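Local coordinates for chorismate mutase and shikimate 5-dehydrogenase fusion protein (Clostridium acetobutylicum, PDB 3FBT) that probably catalyses the reversible NADPH-linked reduction of 3-dehydroshikimate to shikimate through its shikimate dehydrogenase part, on the route to chorismate and the aromatic amino acids, at residues A[254-258]-A[259-263]. Sequence-based numbering, arbitrary orientation.
Sequences ISIDE and IIVDE
Ile-256, in the loop between helix 237-252 and the C-terminal helix 258-273 of the shikimate dehydrogenase part, meets Ile-260 branch to branch: its CG2 lies 3.7 Å from CG2 of Ile-260, the two side chains crossing at about a right angle. A chi1 of -62° places CG1 of Ile-256 beside the backbone N and leaves CG2 anti to it, turned to Ile-260. Ile-27 packs on Ile-256 and Lys-30 on Ile-260, both from helix 19-31 of the substrate-binding domain. Asp-257 holds the N-cap position, yet its carboxylate makes no capping bond; CB does the touching, 3.8 Å from CB of Ile-259 and 4.0 Å from CD1 of Ile-260. Its carbonyl opens the helical pattern, with Val-261 N donating to Asp-257 O at 3.2 Å. One residue on, Asp-262 N reaches Glu-258 O at 3.1 Å, N-H...O angle 165°. The extended Glu-258 side chain runs past Asp-262, carboxylate planes 72° apart, with Glu-258 OE2 4.3 Å from Asp-262 OD2. With CG beside its backbone N, Asp-262 folds its carboxylate back, OD2 3.1 Å from Glu-258 O, two acceptors without a bond. Lys-115 forms salt bridges to Glu-258 OE2 and Asp-262 OD1. Val-261 packs on helix 237-252, while the shared lysine probably offsets the repulsion between two acids one turn apart, whose negative charge near the helix N-terminus should also suit the helix dipole.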
ATOM      1  N   ILE A 254     -12.118   7.443 -14.638  1.00 44.95           N
ATOM      2  CA  ILE A 254     -13.568   7.589 -14.398  1.00 44.51           C
ATOM      3  C   ILE A 254     -13.928   9.083 -14.414  1.00 44.48           C
ATOM      4  O   ILE A 254     -13.034   9.915 -14.470  1.00 43.61           O
ATOM      5  CB  ILE A 254     -13.977   7.025 -12.998  1.00 45.17           C
ATOM      6  CG1 ILE A 254     -13.091   7.600 -11.870  1.00 42.95           C
ATOM      7  CG2 ILE A 254     -13.952   5.495 -12.966  1.00 44.91           C
ATOM      8  CD1 ILE A 254     -13.676   7.365 -10.432  1.00 44.24           C
ATOM      9  N   SER A 255     -15.211   9.428 -14.243  1.00 45.51           N
ATOM     10  CA  SER A 255     -15.629  10.808 -14.033  1.00 46.30           C
ATOM     11  C   SER A 255     -16.414  10.840 -12.787  1.00 46.66           C
ATOM     12  O   SER A 255     -17.265   9.998 -12.595  1.00 46.62           O
ATOM     13  CB  SER A 255     -16.516  11.296 -15.177  1.00 46.68           C
ATOM     14  OG  SER A 255     -15.844  10.978 -16.367  1.00 50.68           O
ATOM     15  N   ILE A 256     -16.148  11.817 -11.930  1.00 46.71           N
ATOM     16  CA  ILE A 256     -16.809  11.903 -10.643  1.00 48.67           C
ATOM     17  C   ILE A 256     -17.808  13.052 -10.671  1.00 50.26           C
ATOM     18  O   ILE A 256     -17.437  14.149 -11.002  1.00 50.38           O
ATOM     19  CB  ILE A 256     -15.774  12.112  -9.539  1.00 48.10           C
ATOM     20  CG1 ILE A 256     -14.826  10.901  -9.509  1.00 47.40           C
ATOM     21  CG2 ILE A 256     -16.431  12.276  -8.205  1.00 49.60           C
ATOM     22  CD1 ILE A 256     -13.849  10.981  -8.438  1.00 41.83           C
ATOM     23  N   ASP A 257     -19.067  12.762 -10.349  1.00 51.74           N
ATOM     24  CA  ASP A 257     -20.189  13.693 -10.490  1.00 53.48           C
ATOM     25  C   ASP A 257     -19.889  14.933  -9.710  1.00 54.15           C
ATOM     26  O   ASP A 257     -19.328  14.865  -8.613  1.00 55.27           O
ATOM     27  CB  ASP A 257     -21.484  13.059  -9.935  1.00 53.35           C
ATOM     28  CG  ASP A 257     -22.149  12.123 -10.931  1.00 58.80           C
ATOM     29  OD1 ASP A 257     -21.783  12.208 -12.137  1.00 61.35           O
ATOM     30  OD2 ASP A 257     -23.038  11.295 -10.523  1.00 61.97           O
ATOM     31  N   GLU A 258     -20.249  16.091 -10.240  1.00 55.06           N
ATOM     32  CA  GLU A 258     -20.198  17.285  -9.413  1.00 55.65           C
ATOM     33  C   GLU A 258     -20.937  17.080  -8.091  1.00 55.35           C
ATOM     34  O   GLU A 258     -20.629  17.734  -7.081  1.00 56.05           O
ATOM     35  CB  GLU A 258     -20.815  18.448 -10.138  1.00 56.24           C
ATOM     36  CG  GLU A 258     -20.956  19.645  -9.223  1.00 59.49           C
ATOM     37  CD  GLU A 258     -21.220  20.887 -10.043  1.00 64.46           C
ATOM     38  OE1 GLU A 258     -21.179  20.759 -11.310  1.00 65.61           O
ATOM     39  OE2 GLU A 258     -21.439  21.967  -9.437  1.00 64.48           O
ATOM     40  N   ILE A 259     -21.910  16.162  -8.121  1.00 54.07           N
ATOM     41  CA  ILE A 259     -22.787  15.817  -6.988  1.00 52.49           C
ATOM     42  C   ILE A 259     -22.036  15.144  -5.848  1.00 49.64           C
ATOM     43  O   ILE A 259     -22.236  15.431  -4.688  1.00 49.10           O
ATOM     44  CB  ILE A 259     -23.810  14.742  -7.472  1.00 53.40           C
ATOM     45  CG1 ILE A 259     -24.670  15.274  -8.623  1.00 56.77           C
ATOM     46  CG2 ILE A 259     -24.531  14.101  -6.304  1.00 53.47           C
ATOM     47  CD1 ILE A 259     -25.309  16.643  -8.384  1.00 59.52           C
ATOM     48  N   ILE A 260     -21.173  14.210  -6.207  1.00 48.27           N
ATOM     49  CA  ILE A 260     -20.189  13.631  -5.259  1.00 46.85           C
ATOM     50  C   ILE A 260     -19.256  14.687  -4.679  1.00 45.80           C
ATOM     51  O   ILE A 260     -19.011  14.705  -3.456  1.00 44.34           O
ATOM     52  CB  ILE A 260     -19.396  12.483  -5.924  1.00 47.21           C
ATOM     53  CG1 ILE A 260     -20.375  11.338  -6.212  1.00 48.80           C
ATOM     54  CG2 ILE A 260     -18.305  11.987  -4.978  1.00 46.90           C
ATOM     55  CD1 ILE A 260     -19.937  10.390  -7.331  1.00 50.82           C
ATOM     56  N   VAL A 261     -18.792  15.620  -5.519  1.00 45.71           N
ATOM     57  CA  VAL A 261     -17.937  16.713  -4.987  1.00 46.01           C
ATOM     58  C   VAL A 261     -18.592  17.620  -3.889  1.00 46.55           C
ATOM     59  O   VAL A 261     -18.023  17.784  -2.819  1.00 45.26           O
ATOM     60  CB  VAL A 261     -17.256  17.508  -6.078  1.00 45.26           C
ATOM     61  CG1 VAL A 261     -16.279  18.528  -5.466  1.00 43.35           C
ATOM     62  CG2 VAL A 261     -16.488  16.571  -6.927  1.00 46.45           C
ATOM     63  N   ASP A 262     -19.776  18.185  -4.147  1.00 48.65           N
ATOM     64  CA  ASP A 262     -20.448  19.035  -3.126  1.00 50.53           C
ATOM     65  C   ASP A 262     -20.725  18.274  -1.862  1.00 50.13           C
ATOM     66  O   ASP A 262     -20.550  18.775  -0.784  1.00 49.11           O
ATOM     67  CB  ASP A 262     -21.780  19.584  -3.648  1.00 51.39           C
ATOM     68  CG  ASP A 262     -21.656  20.115  -5.012  1.00 55.39           C
ATOM     69  OD1 ASP A 262     -20.657  20.781  -5.310  1.00 60.46           O
ATOM     70  OD2 ASP A 262     -22.547  19.839  -5.818  1.00 61.71           O
ATOM     71  N   GLU A 263     -21.129  17.025  -2.013  1.00 51.83           N
ATOM     72  CA  GLU A 263     -21.389  16.150  -0.871  1.00 52.56           C
ATOM     73  C   GLU A 263     -20.139  15.928  -0.000  1.00 52.99           C
ATOM     74  O   GLU A 263     -20.138  16.127   1.263  1.00 52.40           O
ATOM     75  CB  GLU A 263     -21.964  14.839  -1.415  1.00 53.33           C
ATOM     76  CG  GLU A 263     -22.346  13.842  -0.366  1.00 57.41           C
ATOM     77  CD  GLU A 263     -22.910  12.558  -0.982  1.00 64.20           C
ATOM     78  OE1 GLU A 263     -23.395  11.700  -0.209  1.00 67.01           O
ATOM     79  OE2 GLU A 263     -22.864  12.393  -2.236  1.00 67.70           O
TER